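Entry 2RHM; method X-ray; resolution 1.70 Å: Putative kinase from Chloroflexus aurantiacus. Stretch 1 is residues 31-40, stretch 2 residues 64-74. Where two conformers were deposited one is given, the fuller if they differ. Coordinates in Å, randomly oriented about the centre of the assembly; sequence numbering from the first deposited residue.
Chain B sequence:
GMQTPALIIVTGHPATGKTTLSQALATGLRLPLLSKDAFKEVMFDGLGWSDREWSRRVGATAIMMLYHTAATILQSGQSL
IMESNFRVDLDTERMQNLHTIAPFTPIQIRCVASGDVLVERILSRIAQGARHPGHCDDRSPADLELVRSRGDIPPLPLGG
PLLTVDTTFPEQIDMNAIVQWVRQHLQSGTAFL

Stretch 1 31-40: LPLLSKDAFK
Stretch 2, residues 64-74: MMLYHTAATIL

How do the two backbones lie against each other? Residues 64-74 form one unbroken helical segment, with phi/psi near -65/-42 throughout, while the partner changes form partway along: Leu 31 and Pro 32 are extended, 33-35 make a short strand, and a helix starts at Lys 36. The strand runs nearly antiparallel to the long helix, at 163° with the axes 8.8 Å apart at closest approach; helix 36-40 crosses it at 109°, with 9.9 Å between axes. CA-CA distances set the register: Phe 39 to Met 65 is 7.7 Å, Leu 34 to Leu 66 is 6.3 Å, and Pro 32 to Ile 73 is 8.8 Å. No hydrogen bond joins the stretches; about 406 Å² is buried, counting both sides, chiefly between apolar side chains.

What meets the start of stretch 2? Met 64, a selenomethionine, points away. Met 65, also a selenomethionine, points toward the partner with all three chi angles m, and its CB lies 3.5 Å from CD2 of Phe 39, near the plane of the ring. Phe 39 (chi1 -82°, chi2 36°) directs its CA-CB bond toward the long helix. It is placed there by a new helical turn that Ser 35 caps: Ser 35 OG, with chi1 t, accepts from Ala 38 N at 3.2 Å, and Phe 39 N donates to Ser 35 O at 3.1 Å.

Why is Leu 66 the centre of the contact? Its CA-CB bond points sideways, but an off-rotamer chi1 of -129° with chi2 p (57°) brings the end of the side chain nearer the partner. CD1 sits over one face of the Phe 39 ring, 3.6 Å from its centroid and 13° off the normal, a CH-pi contact in which a weakly polarised methyl meets the aromatic electrons. The same CD1 is 3.8 Å from Leu 34 CB, and Leu 66 CD2 reaches to 3.9 Å from Lys 36 N, so this one side chain fills the bend between strand and helix. Tyr 67 turns away and His 68 sideways, neither making contact.

How does the rest of the helix receive the strand? Thr 69 (chi1 m) points toward it, and its OG1 donates to Met 65 O at 3.0 Å, satisfying the hydroxyl within its own helix. Its CG2 packs 3.8 Å from CD2 of Leu 34. That leucine, chi1 -48° (m) and chi2 t, points toward the helix: CD1 lies 3.7 Å from Ala 70 N and 4.1 Å from Ala 70 CB, so the methyl touches backbone as well as side chain. After Ala 71 and Thr 72, which make no contact, Ile 73 (chi1 m, chi2 t) points back toward the partner, its CD1 4.3 Å from Leu 34 CD1 and 4.5 Å from Pro 32 CB. Leu 74 lies beyond the contact.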

ATOM      1  N   LEU B  31      12.682  -6.759  -1.185  1.00 23.39           N
ATOM      2  CA  LEU B  31      11.348  -6.872  -0.578  1.00 23.09           C
ATOM      3  C   LEU B  31      10.588  -5.556  -0.662  1.00 22.98           C
ATOM      4  O   LEU B  31      11.194  -4.473  -0.752  1.00 23.36           O
ATOM      5  CB  LEU B  31      11.448  -7.320   0.893  1.00 22.98           C
ATOM      6  CG  LEU B  31      12.039  -8.707   1.176  1.00 23.92           C
ATOM      7  CD1 LEU B  31      12.155  -8.905   2.672  1.00 27.94           C
ATOM      8  CD2 LEU B  31      11.193  -9.799   0.546  1.00 26.37           C
ATOM      9  N   PRO B  32       9.243  -5.641  -0.657  1.00 24.15           N
ATOM     10  CA  PRO B  32       8.421  -4.440  -0.632  1.00 22.77           C
ATOM     11  C   PRO B  32       8.603  -3.704   0.686  1.00 24.34           C
ATOM     12  O   PRO B  32       8.849  -4.329   1.737  1.00 25.62           O
ATOM     13  CB  PRO B  32       6.980  -4.967  -0.748  1.00 24.07           C
ATOM     14  CG  PRO B  32       7.098  -6.391  -1.103  1.00 27.68           C
ATOM     15  CD  PRO B  32       8.427  -6.865  -0.642  1.00 24.32           C
ATOM     16  N   LEU B  33       8.525  -2.381   0.597  1.00 24.21           N
ATOM     17  CA  LEU B  33       8.681  -1.508   1.760  1.00 24.80           C
ATOM     18  C   LEU B  33       7.474  -0.601   1.920  1.00 23.30           C
ATOM     19  O   LEU B  33       7.148   0.177   1.026  1.00 24.54           O
ATOM     20  CB  LEU B  33       9.927  -0.645   1.584  1.00 26.46           C
ATOM     21  CG  LEU B  33      10.216   0.427   2.632  1.00 26.45           C
ATOM     22  CD1 LEU B  33      10.399  -0.248   4.006  1.00 27.12           C
ATOM     23  CD2 LEU B  33      11.445   1.219   2.216  1.00 29.99           C
ATOM     24  N   LEU B  34       6.829  -0.702   3.077  1.00 22.63           N
ATOM     25  CA  LEU B  34       5.728   0.183   3.439  1.00 22.83           C
ATOM     26  C   LEU B  34       6.163   1.084   4.578  1.00 22.42           C
ATOM     27  O   LEU B  34       6.509   0.603   5.645  1.00 23.63           O
ATOM     28  CB  LEU B  34       4.520  -0.648   3.841  1.00 23.76           C
ATOM     29  CG  LEU B  34       4.139  -1.790   2.904  1.00 23.30           C
ATOM     30  CD1 LEU B  34       3.004  -2.557   3.553  1.00 25.81           C
ATOM     31  CD2 LEU B  34       3.726  -1.302   1.536  1.00 29.22           C
ATOM     32  N   SER B  35       6.185   2.390   4.348  1.00 21.01           N
ATOM     33  CA  SER B  35       6.682   3.367   5.306  1.00 21.05           C
ATOM     34  C   SER B  35       5.573   4.336   5.698  1.00 22.75           C
ATOM     35  O   SER B  35       4.911   4.884   4.819  1.00 23.36           O
ATOM     36  CB  SER B  35       7.825   4.167   4.667  1.00 20.59           C
ATOM     37  OG  SER B  35       8.029   5.435   5.315  1.00 24.63           O
ATOM     38  N   LYS B  36       5.383   4.578   6.990  1.00 23.27           N
ATOM     39  CA  LYS B  36       4.306   5.475   7.419  1.00 24.70           C
ATOM     40  C   LYS B  36       4.487   6.855   6.799  1.00 24.70           C
ATOM     41  O   LYS B  36       3.548   7.417   6.230  1.00 24.73           O
ATOM     42  CB  LYS B  36       4.215   5.597   8.952  1.00 26.45           C
ATOM     43  CG  LYS B  36       3.108   6.553   9.400  1.00 26.09           C
ATOM     44  CD  LYS B  36       3.115   6.823  10.908  1.00 24.92           C
ATOM     45  CE  LYS B  36       4.263   7.682  11.341  1.00 31.00           C
ATOM     46  NZ  LYS B  36       4.107   8.156  12.758  1.00 34.30           N
ATOM     47  N   ASP B  37       5.690   7.405   6.899  1.00 25.55           N
ATOM     48  CA  ASP B  37       5.935   8.752   6.403  1.00 25.17           C
ATOM     49  C   ASP B  37       5.790   8.849   4.882  1.00 24.29           C
ATOM     50  O   ASP B  37       5.266   9.860   4.381  1.00 24.98           O
ATOM     51  CB  ASP B  37       7.280   9.285   6.895  1.00 27.49           C
ATOM     52  CG  ASP B  37       7.215   9.834   8.329  1.00 31.00           C
ATOM     53  OD1 ASP B  37       6.129   9.947   8.936  1.00 29.69           O
ATOM     54  OD2 ASP B  37       8.284  10.191   8.847  1.00 39.78           O
ATOM     55  N   ALA B  38       6.186   7.812   4.153  1.00 25.22           N
ATOM     56  CA  ALA B  38       5.991   7.814   2.688  1.00 26.31           C
ATOM     57  C   ALA B  38       4.492   7.862   2.340  1.00 23.86           C
ATOM     58  O   ALA B  38       4.080   8.593   1.442  1.00 24.90           O
ATOM     59  CB  ALA B  38       6.670   6.606   2.037  1.00 27.49           C
ATOM     60  N   PHE B  39       3.686   7.105   3.073  1.00 24.90           N
ATOM     61  CA  PHE B  39       2.240   7.083   2.889  1.00 25.40           C
ATOM     62  C   PHE B  39       1.638   8.465   3.224  1.00 25.82           C
ATOM     63  O   PHE B  39       0.753   8.963   2.517  1.00 25.65           O
ATOM     64  CB  PHE B  39       1.609   5.989   3.775  1.00 25.17           C
ATOM     65  CG  PHE B  39       1.663   4.592   3.192  1.00 24.21           C
ATOM     66  CD1 PHE B  39       2.741   4.143   2.439  1.00 26.09           C
ATOM     67  CD2 PHE B  39       0.656   3.696   3.473  1.00 29.34           C
ATOM     68  CE1 PHE B  39       2.756   2.849   1.926  1.00 28.06           C
ATOM     69  CE2 PHE B  39       0.662   2.413   2.960  1.00 29.75           C
ATOM     70  CZ  PHE B  39       1.713   1.988   2.196  1.00 28.66           C
ATOM     71  N   LYS B  40       2.129   9.086   4.303  1.00 24.54           N
ATOM     72  CA  LYS B  40       1.662  10.401   4.709  1.00 21.83           C
ATOM     73  C   LYS B  40       1.922  11.402   3.599  1.00 22.63           C
ATOM     74  O   LYS B  40       1.045  12.206   3.265  1.00 23.86           O
ATOM     75  CB  LYS B  40       2.337  10.878   5.982  1.00 23.38           C
ATOM     76  CG  LYS B  40       2.028  10.062   7.241  1.00 22.33           C
ATOM     77  CD  LYS B  40       2.625  10.714   8.521  1.00 22.67           C
ATOM     78  CE  LYS B  40       2.073  12.124   8.791  1.00 28.09           C
ATOM     79  NZ  LYS B  40       2.661  12.698  10.058  1.00 27.99           N
HETATM   80  N   MSE B  64      -3.188   3.048   9.312  0.50 25.74           N
HETATM   81  CA  MSE B  64      -4.281   2.200   8.816  0.50 28.00           C
HETATM   82  C   MSE B  64      -3.986   1.652   7.402  0.50 25.68           C
HETATM   83  O   MSE B  64      -4.248   0.478   7.122  0.50 22.50           O
HETATM   84  CB  MSE B  64      -5.620   2.972   8.815  0.50 28.89           C
HETATM   85  CG  MSE B  64      -6.196   3.267  10.201  0.50 30.33           C
HETATM   86 SE   MSE B  64      -7.682   4.602  10.261  0.38 39.79          SE
HETATM   87  CE  MSE B  64      -8.674   4.128   8.803  0.50 26.43           C
HETATM   88  N   MSE B  65      -3.460   2.491   6.508  0.67 24.00           N
HETATM   89  CA  MSE B  65      -3.105   2.037   5.158  0.67 25.61           C
HETATM   90  C   MSE B  65      -1.969   1.024   5.206  0.67 23.68           C
HETATM   91  O   MSE B  65      -1.914   0.081   4.407  0.67 22.91           O
HETATM   92  CB  MSE B  65      -2.684   3.226   4.279  0.67 27.11           C
HETATM   93  CG  MSE B  65      -3.806   3.903   3.556  0.67 35.83           C
HETATM   94 SE   MSE B  65      -4.747   2.669   2.388  0.50 31.08          SE
HETATM   95  CE  MSE B  65      -3.360   2.021   1.334  0.67 38.33           C
ATOM     96  N   LEU B  66      -1.038   1.241   6.124  1.00 24.43           N
ATOM     97  CA  LEU B  66       0.118   0.365   6.277  1.00 24.46           C
ATOM     98  C   LEU B  66      -0.350  -1.067   6.611  1.00 23.82           C
ATOM     99  O   LEU B  66       0.057  -2.033   5.969  1.00 23.25           O
ATOM    100  CB  LEU B  66       1.018   0.901   7.399  1.00 25.46           C
ATOM    101  CG  LEU B  66       2.502   1.077   7.065  1.00 32.91           C
ATOM    102  CD1 LEU B  66       2.651   1.980   5.906  1.00 29.71           C
ATOM    103  CD2 LEU B  66       3.231   1.647   8.267  1.00 29.95           C
ATOM    104  N   TYR B  67      -1.212  -1.196   7.609  1.00 22.75           N
ATOM    105  CA  TYR B  67      -1.750  -2.499   8.004  1.00 23.18           C
ATOM    106  C   TYR B  67      -2.654  -3.132   6.932  1.00 23.37           C
ATOM    107  O   TYR B  67      -2.631  -4.341   6.737  1.00 23.84           O
ATOM    108  CB  TYR B  67      -2.495  -2.402   9.327  1.00 25.11           C
ATOM    109  CG  TYR B  67      -1.566  -2.300  10.510  1.00 24.64           C
ATOM    110  CD1 TYR B  67      -0.908  -3.415  11.001  1.00 21.59           C
ATOM    111  CD2 TYR B  67      -1.305  -1.084  11.102  1.00 28.69           C
ATOM    112  CE1 TYR B  67      -0.030  -3.326  12.074  1.00 25.55           C
ATOM    113  CE2 TYR B  67      -0.442  -0.989  12.193  1.00 28.67           C
ATOM    114  CZ  TYR B  67       0.192  -2.101  12.671  1.00 29.08           C
ATOM    115  OH  TYR B  67       1.054  -1.966  13.756  1.00 26.85           O
ATOM    116  N   HIS B  68      -3.418  -2.303   6.225  1.00 23.26           N
ATOM    117  CA  HIS B  68      -4.302  -2.789   5.152  1.00 23.65           C
ATOM    118  C   HIS B  68      -3.476  -3.402   4.013  1.00 22.67           C
ATOM    119  O   HIS B  68      -3.748  -4.505   3.522  1.00 21.38           O
ATOM    120  CB  HIS B  68      -5.162  -1.638   4.602  1.00 24.22           C
ATOM    121  CG  HIS B  68      -5.912  -1.995   3.352  1.00 27.34           C
ATOM    122  ND1 HIS B  68      -7.076  -2.731   3.372  1.00 25.91           N
ATOM    123  CD2 HIS B  68      -5.653  -1.734   2.046  1.00 30.07           C
ATOM    124  CE1 HIS B  68      -7.503  -2.910   2.135  1.00 29.52           C
ATOM    125  NE2 HIS B  68      -6.667  -2.299   1.309  1.00 24.89           N
ATOM    126  N   THR B  69      -2.443  -2.676   3.616  1.00 23.40           N
ATOM    127  CA  THR B  69      -1.607  -3.090   2.491  1.00 23.20           C
ATOM    128  C   THR B  69      -0.758  -4.293   2.913  1.00 22.79           C
ATOM    129  O   THR B  69      -0.568  -5.255   2.149  1.00 23.71           O
ATOM    130  CB  THR B  69      -0.757  -1.909   2.009  1.00 25.74           C
ATOM    131  OG1 THR B  69      -1.632  -0.877   1.526  1.00 29.21           O
ATOM    132  CG2 THR B  69       0.137  -2.328   0.882  1.00 27.12           C
ATOM    133  N   ALA B  70      -0.265  -4.264   4.132  1.00 21.90           N
ATOM    134  CA  ALA B  70       0.521  -5.405   4.653  1.00 23.86           C
ATOM    135  C   ALA B  70      -0.239  -6.715   4.609  1.00 24.12           C
ATOM    136  O   ALA B  70       0.330  -7.769   4.330  1.00 23.05           O
ATOM    137  CB  ALA B  70       0.975  -5.145   6.067  1.00 25.20           C
ATOM    138  N   ALA B  71      -1.519  -6.668   4.931  1.00 22.73           N
ATOM    139  CA  ALA B  71      -2.304  -7.886   5.022  1.00 22.42           C
ATOM    140  C   ALA B  71      -2.405  -8.553   3.668  1.00 21.76           C
ATOM    141  O   ALA B  71      -2.281  -9.772   3.552  1.00 21.20           O
ATOM    142  CB  ALA B  71      -3.678  -7.575   5.551  1.00 24.68           C
ATOM    143  N   THR B  72      -2.652  -7.772   2.623  1.00 23.31           N
ATOM    144  CA  THR B  72      -2.815  -8.410   1.319  1.00 23.91           C
ATOM    145  C   THR B  72      -1.484  -8.965   0.782  1.00 22.39           C
ATOM    146  O   THR B  72      -1.472  -9.965   0.087  1.00 22.70           O
ATOM    147  CB  THR B  72      -3.538  -7.503   0.292  1.00 24.30           C
ATOM    148  OG1 THR B  72      -3.906  -8.287  -0.855  1.00 22.83           O
ATOM    149  CG2 THR B  72      -2.664  -6.312  -0.130  1.00 29.01           C
ATOM    150  N   ILE B  73      -0.369  -8.320   1.117  1.00 21.25           N
ATOM    151  CA  ILE B  73       0.958  -8.812   0.705  1.00 22.28           C
ATOM    152  C   ILE B  73       1.291 -10.102   1.448  1.00 23.19           C
ATOM    153  O   ILE B  73       1.717 -11.103   0.845  1.00 20.95           O
ATOM    154  CB  ILE B  73       2.044  -7.741   0.956  1.00 22.63           C
ATOM    155  CG1 ILE B  73       1.789  -6.520   0.071  1.00 21.54           C
ATOM    156  CG2 ILE B  73       3.426  -8.285   0.676  1.00 24.68           C
ATOM    157  CD1 ILE B  73       2.679  -5.382   0.342  1.00 21.98           C
ATOM    158  N   LEU B  74       1.087 -10.084   2.758  1.00 22.64           N
ATOM    159  CA  LEU B  74       1.340 -11.271   3.581  1.00 23.24           C
ATOM    160  C   LEU B  74       0.450 -12.449   3.201  1.00 23.80           C
ATOM    161  O   LEU B  74       0.915 -13.608   3.188  1.00 22.22           O
ATOM    162  CB  LEU B  74       1.187 -10.935   5.070  1.00 22.72           C
ATOM    163  CG  LEU B  74       2.268 -10.004   5.644  1.00 27.87           C
ATOM    164  CD1 LEU B  74       1.928  -9.584   7.053  1.00 25.07           C
ATOM    165  CD2 LEU B  74       3.636 -10.685   5.631  1.00 26.14           C
TER